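Local coordinates for protein PlyCB (Streptococcus phage C1, PDB 4F87) that forms the eight-membered ring of the streptococcal phage lysin PlyC and serves as its small subunit for binding the host cell wall, at the interface of chains A and B. Coordinates in Å, arbitrary orientation; residue numbers count along the deposited sequence, not the author numbering. Chains: chain A/B, PlyCB.

The interface of chains A and B. Residues chain A 44, 48; chain B 20-23, 57-59.
A:Glu44 reaches from its helix across to chain B, between the loop at B:Thr21 and B:Asp22 and the side chain of B:Asn57, and both carboxylate oxygens are engaged. The hydrogen bonds form a two-pronged grip on the carboxylate. The hydroxyl OG1 of B:Thr21 donates to OE1 of A:Glu44 at 2.6 Å. The backbone N of B:Asp22 donates to OE2 of A:Glu44 at 2.8 Å. This second bond is nearly straight, with 173° at the hydrogen. Each oxygen uses its syn lone pair, on the side of its partner oxygen, so the two donors together restrict rotation of the head group. Within chain B, B:Gly23 N donates to B:Thr21 OG1 at 2.9 Å, tying the hydroxyl to the loop that also presents the backbone amide of B:Asp22.

Extension brings the acid this far: CG of A:Glu44 lies opposite the backbone N (chi1 174°), and the chain continues straight beyond it. It crosses the side chain of B:Asn57 at about a right angle, with A:Glu44 CG packed 3.6 Å from B:Asn57 CB. The carboxylate and amide planes are turned well apart. B:Asn57 OD1 stands 2.9 Å from A:Glu44 OE2, two oxygens that, as modelled, can both only accept if the acid is ionised. This pairing is doubtful: an amide modelled the other way round could donate its NH2 to OE2, or a protonated acid could donate to OD1; the coordinates alone do not decide.

Lighter packing completes the patch. CA of B:Ser59 lies 3.4 Å from A:Glu44 OE1, and one helical turn on, CA of A:Gly48 comes to 3.3 Å from the backbone O of B:Asn57. The carboxylate of B:Asp22 does not touch that of A:Glu44 but is close enough that it may disfavour a second negative charge.

A:Glu44 and A:Gly48 belong to helix 43-50. They meet the loop following strand 16-20 and the end of strand 55-57 with its continuation toward 3-10 helix 60-62. The A/B interface as a whole is not an exact two-fold, which fits neighbouring subunits of the octameric PlyCB ring.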
loop_
_atom_site.group_PDB
_atom_site.type_symbol
_atom_site.label_atom_id
_atom_site.label_comp_id
_atom_site.label_asym_id
_atom_site.label_seq_id
_atom_site.Cartn_x
_atom_site.Cartn_y
_atom_site.Cartn_z
ATOM N N GLU A 44 -19.880 10.388 24.259
ATOM C CA GLU A 44 -18.424 10.384 24.392
ATOM C C GLU A 44 -17.787 9.399 23.405
ATOM O O GLU A 44 -16.765 9.712 22.789
ATOM C CB GLU A 44 -18.054 10.002 25.818
ATOM C CG GLU A 44 -16.553 9.839 25.992
ATOM C CD GLU A 44 -16.113 9.446 27.380
ATOM O OE1 GLU A 44 -16.811 8.643 28.038
ATOM O OE2 GLU A 44 -14.997 9.858 27.768
ATOM N N GLY A 48 -15.196 9.966 20.352
ATOM C CA GLY A 48 -13.948 9.220 20.315
ATOM C C GLY A 48 -13.729 8.542 18.973
ATOM O O GLY A 48 -12.683 8.726 18.326
ATOM N N HIS B 20 -9.976 5.397 26.897
ATOM C CA HIS B 20 -10.323 5.719 28.279
ATOM C C HIS B 20 -11.645 6.468 28.281
ATOM O O HIS B 20 -12.082 6.924 27.212
ATOM C CB HIS B 20 -9.232 6.627 28.928
ATOM C CG HIS B 20 -9.232 8.043 28.442
ATOM N ND1 HIS B 20 -8.695 8.393 27.214
ATOM C CD2 HIS B 20 -9.747 9.155 29.018
ATOM C CE1 HIS B 20 -8.884 9.701 27.085
ATOM N NE2 HIS B 20 -9.508 10.207 28.140
ATOM N N THR B 21 -12.251 6.636 29.458
ATOM C CA THR B 21 -13.410 7.491 29.599
ATOM C C THR B 21 -13.094 8.637 30.534
ATOM O O THR B 21 -12.320 8.453 31.491
ATOM C CB THR B 21 -14.642 6.718 30.122
ATOM O OG1 THR B 21 -15.752 7.636 30.182
ATOM C CG2 THR B 21 -14.459 6.135 31.562
ATOM N N ASP B 22 -13.708 9.793 30.261
ATOM C CA ASP B 22 -13.675 10.962 31.145
ATOM C C ASP B 22 -14.954 11.045 31.986
ATOM O O ASP B 22 -15.174 12.050 32.669
ATOM C CB ASP B 22 -13.446 12.244 30.352
ATOM C CG ASP B 22 -12.068 12.336 29.745
ATOM O OD1 ASP B 22 -11.109 11.786 30.349
ATOM O OD2 ASP B 22 -11.934 12.988 28.686
ATOM N N GLY B 23 -15.760 9.977 31.961
ATOM C CA GLY B 23 -16.989 9.844 32.737
ATOM C C GLY B 23 -16.734 9.627 34.218
ATOM O O GLY B 23 -15.589 9.566 34.681
ATOM N N ASN B 57 -11.653 8.365 23.199
ATOM C CA ASN B 57 -12.546 8.199 24.337
ATOM C C ASN B 57 -13.623 7.167 24.031
ATOM O O ASN B 57 -14.245 7.212 22.956
ATOM C CB ASN B 57 -13.237 9.522 24.695
ATOM C CG ASN B 57 -12.372 10.535 25.382
ATOM O OD1 ASN B 57 -12.691 10.986 26.521
ATOM N ND2 ASN B 57 -11.341 10.995 24.714
ATOM N N ILE B 58 -13.879 6.257 25.003
ATOM C CA ILE B 58 -14.933 5.251 24.908
ATOM C C ILE B 58 -15.592 5.198 26.264
ATOM O O ILE B 58 -14.914 4.971 27.279
ATOM C CB ILE B 58 -14.402 3.857 24.490
ATOM C CG1 ILE B 58 -13.686 3.916 23.133
ATOM C CG2 ILE B 58 -15.539 2.819 24.468
ATOM C CD1 ILE B 58 -13.115 2.560 22.650
ATOM N N SER B 59 -16.897 5.393 26.329
ATOM C CA SER B 59 -17.593 5.338 27.600
ATOM C C SER B 59 -17.502 3.929 28.193
ATOM O O SER B 59 -17.406 2.945 27.451
ATOM C CB SER B 59 -19.041 5.740 27.370
ATOM O OG SER B 59 -19.839 5.710 28.538
#